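PDB 4M88: extracellular ligand-binding receptor from Verminephrobacter eiseniae, which probably binds an amino acid or a similar small solute outside the cell as the substrate-binding protein of an ABC transporter. Local coordinates for residues Q127-I132 with M158-E163; K66-K71 with A96-V101; L24-K29 with E276-M281. All blocks are in the same frame, centred on the assembly; numbering follows the deposited sequence.

Contact 1 (Q127-I132 with M158-E163); sequences QEIEEI and MAVVQE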
# COMPACT_ATOMS: atom_id res chain seq x y z
N GLN A 127 11.04 -0.27 -5.47
CA GLN A 127 10.82 0.20 -6.83
C GLN A 127 10.23 1.59 -6.83
O GLN A 127 10.58 2.42 -7.67
CB GLN A 127 9.92 -0.75 -7.59
CG GLN A 127 9.99 -0.49 -9.09
CD GLN A 127 8.89 -1.19 -9.84
OE1 GLN A 127 8.22 -2.08 -9.30
NE2 GLN A 127 8.68 -0.80 -11.08
N GLU A 128 9.33 1.87 -5.89
CA GLU A 128 8.79 3.23 -5.78
C GLU A 128 9.87 4.26 -5.48
O GLU A 128 9.88 5.35 -6.06
CB GLU A 128 7.68 3.29 -4.73
CG GLU A 128 6.47 2.44 -5.11
CD GLU A 128 5.22 2.80 -4.33
OE1 GLU A 128 5.34 3.50 -3.30
OE2 GLU A 128 4.12 2.39 -4.76
N ILE A 129 10.76 3.93 -4.55
CA ILE A 129 11.86 4.83 -4.19
C ILE A 129 12.86 5.02 -5.34
O ILE A 129 13.36 6.14 -5.56
CB ILE A 129 12.58 4.31 -2.92
CG1 ILE A 129 11.71 4.62 -1.69
CG2 ILE A 129 13.94 4.96 -2.76
CD1 ILE A 129 12.11 3.80 -0.46
N GLU A 130 13.15 3.95 -6.08
CA GLU A 130 14.02 4.07 -7.25
C GLU A 130 13.41 5.02 -8.28
O GLU A 130 14.10 5.85 -8.87
CB GLU A 130 14.33 2.71 -7.86
CG GLU A 130 15.30 1.87 -7.01
CD GLU A 130 15.39 0.41 -7.45
OE1 GLU A 130 14.47 -0.07 -8.16
OE2 GLU A 130 16.37 -0.26 -7.06
N GLU A 131 12.10 4.88 -8.48
CA GLU A 131 11.35 5.76 -9.37
C GLU A 131 11.38 7.22 -8.90
O GLU A 131 11.53 8.14 -9.71
CB GLU A 131 9.91 5.28 -9.47
CG GLU A 131 9.04 6.10 -10.40
CD GLU A 131 9.21 5.72 -11.86
OE1 GLU A 131 10.05 4.83 -12.15
OE2 GLU A 131 8.51 6.30 -12.71
N ILE A 132 11.21 7.44 -7.60
CA ILE A 132 11.26 8.80 -7.05
C ILE A 132 12.63 9.43 -7.30
O ILE A 132 12.73 10.59 -7.70
CB ILE A 132 11.01 8.82 -5.55
CG1 ILE A 132 9.53 8.74 -5.26
CG2 ILE A 132 11.52 10.13 -4.93
CD1 ILE A 132 9.23 8.69 -3.79
N MSE A 158 14.92 4.10 4.42
CA MSE A 158 16.06 5.00 4.37
C MSE A 158 17.26 4.31 3.72
O MSE A 158 17.97 4.91 2.91
CB MSE A 158 16.43 5.49 5.77
CG MSE A 158 17.52 6.54 5.79
SE MSE A 158 16.90 8.17 4.91
CE MSE A 158 18.38 8.40 3.68
N ALA A 159 17.48 3.05 4.07
CA ALA A 159 18.59 2.30 3.47
C ALA A 159 18.37 2.13 1.98
O ALA A 159 19.32 2.17 1.20
CB ALA A 159 18.75 0.93 4.15
N VAL A 160 17.12 1.92 1.57
CA VAL A 160 16.80 1.79 0.16
C VAL A 160 17.08 3.09 -0.59
O VAL A 160 17.64 3.06 -1.69
CB VAL A 160 15.34 1.32 -0.05
CG1 VAL A 160 14.92 1.46 -1.50
CG2 VAL A 160 15.20 -0.14 0.39
N VAL A 161 16.70 4.22 0.00
CA VAL A 161 16.99 5.52 -0.60
C VAL A 161 18.49 5.69 -0.78
O VAL A 161 18.95 6.11 -1.84
CB VAL A 161 16.42 6.72 0.21
CG1 VAL A 161 16.65 8.01 -0.56
CG2 VAL A 161 14.93 6.55 0.44
N GLN A 162 19.27 5.35 0.24
CA GLN A 162 20.72 5.52 0.15
C GLN A 162 21.30 4.70 -1.00
O GLN A 162 22.18 5.17 -1.74
CB GLN A 162 21.41 5.13 1.47
CG GLN A 162 21.01 6.01 2.65
CD GLN A 162 21.59 5.52 3.97
OE1 GLN A 162 22.07 4.39 4.07
NE2 GLN A 162 21.56 6.38 4.99
N GLU A 163 20.81 3.47 -1.17
CA GLU A 163 21.32 2.61 -2.23
C GLU A 163 20.87 3.12 -3.61
O GLU A 163 21.62 3.07 -4.58
CB GLU A 163 20.86 1.17 -2.03
CG GLU A 163 21.29 0.21 -3.13
CD GLU A 163 22.79 -0.08 -3.14
OE1 GLU A 163 23.48 0.28 -2.16
OE2 GLU A 163 23.27 -0.67 -4.13
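Two neighbouring helices on one face of a lobe's mixed sheet, 125-138 and 152-166, meet where Ile129 packs against Val160 and Val161. The contact is wholly apolar, and its closest backbone pair, Ile129 and Val161, has CA atoms 6.3 Å apart. Ile129 reaches across with both branches. With CG2 anti to the backbone N and CG1 beside it (chi1 -76°), both are turned toward helix 152-166, and each branch meets both valines, CG2 closest to Val161 and CD1 closest to Val160. CG2 presses on Val161 CG2 at 3.7 Å and lies 3.8 Å from Val161 CA, so it rests on the helix backbone as well as on the methyl. CD1, at the end of an extended chain, touches Val160 CG1 at 3.8 Å and lies 4.0 Å from Val161 CG2. The same Val160 CG1 is also 3.8 Å from Ile129 CG2. The isoleucine and Val161 meet at about a right angle, through their methyl groups. Replacing Ile129 by an alanine would remove both branches and would probably open a gap between the helices, with Val160 CG1 and Val161 CG2 losing their partners. Beneath the pair lies the sheet: Ile129 and Val161 both touch Ile205 of strand 201-205, and Val161 also reaches Thr146 and Leu175 on the two strands beyond. Helix 152-166 joins the parallel strands 143-149 and 174-180 as a beta-alpha-beta crossover, and adjacent helices packed over one sheet face in this way are characteristic of the Rossmann-like lobes of periplasmic binding proteins.

Contact 2 (K66-K71 with A96-V101); sequences KAMEKK and APVVVV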
# COMPACT_ATOMS: atom_id res chain seq x y z
N LYS A 66 -6.93 -17.04 15.95
CA LYS A 66 -8.39 -16.93 15.97
C LYS A 66 -8.92 -16.87 14.55
O LYS A 66 -9.96 -17.46 14.23
CB LYS A 66 -8.83 -15.69 16.75
CG LYS A 66 -8.39 -15.71 18.20
CD LYS A 66 -8.73 -14.40 18.90
CE LYS A 66 -8.70 -14.55 20.41
NZ LYS A 66 -9.03 -13.27 21.09
N ALA A 67 -8.21 -16.16 13.68
CA ALA A 67 -8.57 -16.07 12.27
C ALA A 67 -8.42 -17.45 11.61
O ALA A 67 -9.30 -17.89 10.87
CB ALA A 67 -7.68 -15.03 11.55
N MSE A 68 -7.31 -18.13 11.90
CA MSE A 68 -7.08 -19.44 11.30
C MSE A 68 -8.13 -20.48 11.70
O MSE A 68 -8.38 -21.43 10.95
CB MSE A 68 -5.67 -19.96 11.63
CG MSE A 68 -4.56 -19.22 10.93
SE MSE A 68 -4.78 -19.19 8.97
CE MSE A 68 -4.77 -21.11 8.65
N GLU A 69 -8.75 -20.31 12.86
CA GLU A 69 -9.79 -21.24 13.30
C GLU A 69 -11.02 -21.21 12.38
O GLU A 69 -11.78 -22.18 12.35
CB GLU A 69 -10.22 -20.94 14.74
CG GLU A 69 -9.22 -21.37 15.79
CD GLU A 69 -9.81 -21.38 17.18
OE1 GLU A 69 -10.33 -20.33 17.60
OE2 GLU A 69 -9.75 -22.43 17.85
N LYS A 70 -11.20 -20.11 11.65
CA LYS A 70 -12.32 -19.96 10.73
C LYS A 70 -12.04 -20.60 9.37
O LYS A 70 -12.88 -20.52 8.47
CB LYS A 70 -12.68 -18.48 10.53
CG LYS A 70 -12.95 -17.71 11.81
CD LYS A 70 -13.95 -18.45 12.67
CE LYS A 70 -13.85 -18.07 14.15
NZ LYS A 70 -14.49 -19.10 15.04
N LYS A 71 -10.87 -21.22 9.23
CA LYS A 71 -10.44 -21.86 7.99
C LYS A 71 -10.52 -20.96 6.75
O LYS A 71 -11.08 -21.35 5.73
CB LYS A 71 -11.22 -23.17 7.77
CG LYS A 71 -11.14 -24.11 8.96
CD LYS A 71 -12.24 -25.17 8.95
CE LYS A 71 -11.92 -26.31 8.01
NZ LYS A 71 -12.91 -27.42 8.16
N ALA A 96 0.71 -22.91 8.60
CA ALA A 96 -0.68 -22.51 8.48
C ALA A 96 -1.17 -22.67 7.04
O ALA A 96 -0.55 -22.14 6.11
CB ALA A 96 -0.87 -21.07 8.95
N PRO A 97 -2.27 -23.42 6.84
CA PRO A 97 -2.84 -23.61 5.50
C PRO A 97 -3.60 -22.37 5.04
O PRO A 97 -4.83 -22.33 5.02
CB PRO A 97 -3.80 -24.79 5.69
CG PRO A 97 -4.21 -24.72 7.14
CD PRO A 97 -2.97 -24.23 7.86
N VAL A 98 -2.86 -21.35 4.65
CA VAL A 98 -3.47 -20.10 4.24
C VAL A 98 -2.53 -19.39 3.27
O VAL A 98 -1.35 -19.69 3.22
CB VAL A 98 -3.75 -19.21 5.47
CG1 VAL A 98 -2.45 -18.59 6.00
CG2 VAL A 98 -4.77 -18.11 5.14
N VAL A 99 -3.07 -18.47 2.48
CA VAL A 99 -2.23 -17.60 1.70
C VAL A 99 -2.54 -16.18 2.14
O VAL A 99 -3.68 -15.87 2.52
CB VAL A 99 -2.47 -17.78 0.19
CG1 VAL A 99 -3.86 -17.52 -0.11
CG2 VAL A 99 -1.65 -16.82 -0.58
N VAL A 100 -1.52 -15.33 2.14
CA VAL A 100 -1.72 -13.93 2.49
C VAL A 100 -1.57 -13.13 1.22
O VAL A 100 -0.55 -13.23 0.54
CB VAL A 100 -0.68 -13.43 3.52
CG1 VAL A 100 -0.95 -11.97 3.87
CG2 VAL A 100 -0.72 -14.28 4.79
N VAL A 101 -2.60 -12.38 0.86
CA VAL A 101 -2.61 -11.69 -0.42
C VAL A 101 -2.51 -10.20 -0.19
O VAL A 101 -3.43 -9.57 0.35
CB VAL A 101 -3.85 -12.03 -1.26
CG1 VAL A 101 -3.88 -11.22 -2.55
CG2 VAL A 101 -3.87 -13.52 -1.58
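Met68, present as selenomethionine on helix 57-68, is the one residue of 66-71 that meets 96-101, touching Ala96, Pro97 and Val98. Its CB points toward that segment, and CG continues from it anti to the carbonyl carbon. The chain then bends twice (chi2 -55°, chi3 -60°), which sets SE against Val98 and folds the terminal methyl back over Pro97. SE lies 3.6 Å from Val98 CB and 3.8 Å from Val98 CG1, resting on the branch point of the valine. CE, the tip, is shared more widely: it is 3.7 Å from Pro97 CD, 3.9 Å from Ala96 CB and 3.8 Å from Val98 CB. These three residues can gather round one methyl because the chain bends at Pro97, the centre of an inverse gamma turn with a weak bond from Val98 N to Ala96 O. The contact is partly buried, with Pro97 on the outside and Val98 packed inward on Leu93. Ala67, next to Met68, touches Phe49 of strand 45-52, while the chain beyond Val98 enters strand 99-101, which lies between strands 74-76 and 118-119 in the parallel sheet.

Contact 3 (L24-K29 with E276-M281); sequences LNQGIK and EAFPQM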
# COMPACT_ATOMS: atom_id res chain seq x y z
N LEU A 24 -9.30 -0.01 3.14
CA LEU A 24 -9.01 -1.35 2.63
C LEU A 24 -10.23 -2.24 2.77
O LEU A 24 -10.58 -2.99 1.86
CB LEU A 24 -7.84 -2.00 3.39
CG LEU A 24 -6.41 -1.57 3.10
CD1 LEU A 24 -5.48 -2.33 4.05
CD2 LEU A 24 -6.04 -1.86 1.65
N ASN A 25 -10.87 -2.18 3.93
CA ASN A 25 -12.03 -3.02 4.21
C ASN A 25 -13.19 -2.71 3.26
O ASN A 25 -13.88 -3.61 2.78
CB ASN A 25 -12.45 -2.84 5.67
CG ASN A 25 -13.61 -3.72 6.08
OD1 ASN A 25 -14.71 -3.23 6.36
ND2 ASN A 25 -13.38 -5.03 6.12
N GLN A 26 -13.42 -1.43 3.00
CA GLN A 26 -14.47 -1.01 2.07
C GLN A 26 -14.25 -1.57 0.67
O GLN A 26 -15.19 -2.03 0.01
CB GLN A 26 -14.55 0.52 2.03
CG GLN A 26 -15.24 1.11 3.25
CD GLN A 26 -14.87 2.56 3.49
OE1 GLN A 26 -14.13 3.15 2.71
NE2 GLN A 26 -15.38 3.14 4.58
N GLY A 27 -13.01 -1.52 0.21
CA GLY A 27 -12.68 -2.02 -1.11
C GLY A 27 -12.85 -3.52 -1.20
O GLY A 27 -13.33 -4.06 -2.20
N ILE A 28 -12.46 -4.21 -0.14
CA ILE A 28 -12.61 -5.66 -0.12
C ILE A 28 -14.09 -6.03 -0.16
O ILE A 28 -14.50 -6.88 -0.96
CB ILE A 28 -11.96 -6.27 1.15
CG1 ILE A 28 -10.43 -6.11 1.09
CG2 ILE A 28 -12.31 -7.74 1.30
CD1 ILE A 28 -9.76 -6.39 2.45
N LYS A 29 -14.90 -5.37 0.66
CA LYS A 29 -16.33 -5.67 0.69
C LYS A 29 -17.00 -5.33 -0.62
O LYS A 29 -17.90 -6.05 -1.07
CB LYS A 29 -17.01 -4.87 1.81
CG LYS A 29 -16.67 -5.35 3.19
CD LYS A 29 -17.30 -4.42 4.20
CE LYS A 29 -17.31 -5.03 5.58
NZ LYS A 29 -17.61 -4.02 6.63
N GLU A 276 -22.34 0.68 -5.64
CA GLU A 276 -23.29 -0.32 -5.18
C GLU A 276 -23.21 -0.52 -3.66
O GLU A 276 -24.22 -0.53 -2.97
CB GLU A 276 -23.06 -1.64 -5.91
CG GLU A 276 -23.31 -1.58 -7.42
CD GLU A 276 -23.06 -2.92 -8.12
OE1 GLU A 276 -22.09 -3.62 -7.77
OE2 GLU A 276 -23.86 -3.26 -9.03
N ALA A 277 -21.98 -0.66 -3.16
CA ALA A 277 -21.76 -0.99 -1.76
C ALA A 277 -21.80 0.23 -0.85
O ALA A 277 -22.27 0.16 0.29
CB ALA A 277 -20.42 -1.73 -1.61
N PHE A 278 -21.29 1.36 -1.34
CA PHE A 278 -21.19 2.57 -0.53
C PHE A 278 -21.65 3.79 -1.31
O PHE A 278 -20.83 4.65 -1.65
CB PHE A 278 -19.75 2.76 -0.04
CG PHE A 278 -19.21 1.58 0.71
CD1 PHE A 278 -19.56 1.38 2.04
CD2 PHE A 278 -18.39 0.66 0.07
CE1 PHE A 278 -19.08 0.28 2.73
CE2 PHE A 278 -17.91 -0.44 0.76
CZ PHE A 278 -18.25 -0.63 2.09
N PRO A 279 -22.96 3.88 -1.60
CA PRO A 279 -23.49 4.92 -2.49
C PRO A 279 -23.30 6.36 -2.01
O PRO A 279 -23.30 7.26 -2.84
CB PRO A 279 -24.98 4.58 -2.59
CG PRO A 279 -25.27 3.74 -1.40
CD PRO A 279 -24.02 2.96 -1.15
N GLN A 280 -23.13 6.57 -0.70
CA GLN A 280 -22.94 7.93 -0.20
C GLN A 280 -21.59 8.50 -0.61
O GLN A 280 -21.39 9.72 -0.61
CB GLN A 280 -23.07 8.00 1.32
CG GLN A 280 -24.34 7.41 1.88
CD GLN A 280 -25.59 7.87 1.16
OE1 GLN A 280 -25.69 9.02 0.72
NE2 GLN A 280 -26.57 6.98 1.03
N MSE A 281 -20.65 7.62 -0.93
CA MSE A 281 -19.29 8.06 -1.18
C MSE A 281 -19.16 8.80 -2.51
O MSE A 281 -19.62 8.33 -3.54
CB MSE A 281 -18.34 6.87 -1.15
CG MSE A 281 -17.23 7.05 -0.16
SE MSE A 281 -16.36 5.37 0.13
CE MSE A 281 -17.22 4.82 1.79
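Gln26 and Phe278 join helix 18-37 to the turn that follows helix 265-277, at the surface of the Rossmann-like lobe built on the five-stranded parallel sheet. The main interaction is CH-pi: Gln26 CG sits over one face of the Phe278 ring, 4.0 Å from the centroid and 24° off the normal, displaced toward the rim. The amide of Gln26 is not stacked on this ring; their planes are 51° apart. Apolar packing adds Lys29 CB at the ring edge near CZ, and Gln26 CB at 3.7 Å from Phe278 CE2. The backbone carbonyl O of Gln26 lies 3.2 Å from Phe278 CE2, the ring carbon that also meets CB. At the glutamine tip, the methyl of Met281, a selenomethionine bent at chi3, makes a van der Waals contact with the amide group, CE lying 3.6 Å from Gln26 OE1. A type I turn from Phe278 to Met281, closed by the bond from Met281 N to Phe278 O, brings the ring and this methyl to the same glutamine.

Hydrogen bonds tie down the polar ends, although none crosses between 24-29 and 276-281. Gln26 OE1 is bonded to Gln288 NE2 of helix 286-303, which holds the amide beside Met281 and links a third helix to the site. Asn25 ND2 bonds to Gln9 and Glu50, on strands of the sheet below. One helical turn on from Asn25, Lys29 NZ bonds at 3.0 Å to Asn25 OD1, lying in the carbonyl plane on a lone pair, with a C=O to donor angle of 140°.

The three contacts are separate and are spread over both lobes. Contacts 2 and 3 share the five-stranded parallel sheet but lie on its opposite faces, with centres 24 Å apart and nearest atoms about 7 Å apart. Contact 1 belongs to the lobe of the seven-stranded mixed sheet, its centre 33 Å from each of the others. Along the chain, contact 3 opens first and closes last; contact 2 and then contact 1 fall inside its loop. The chain therefore builds most of one lobe, passes to the second, returns to pack on the first and crosses again to end in the mixed sheet, the interlaced course expected of two-lobed solute-binding proteins of the leucine-binding family.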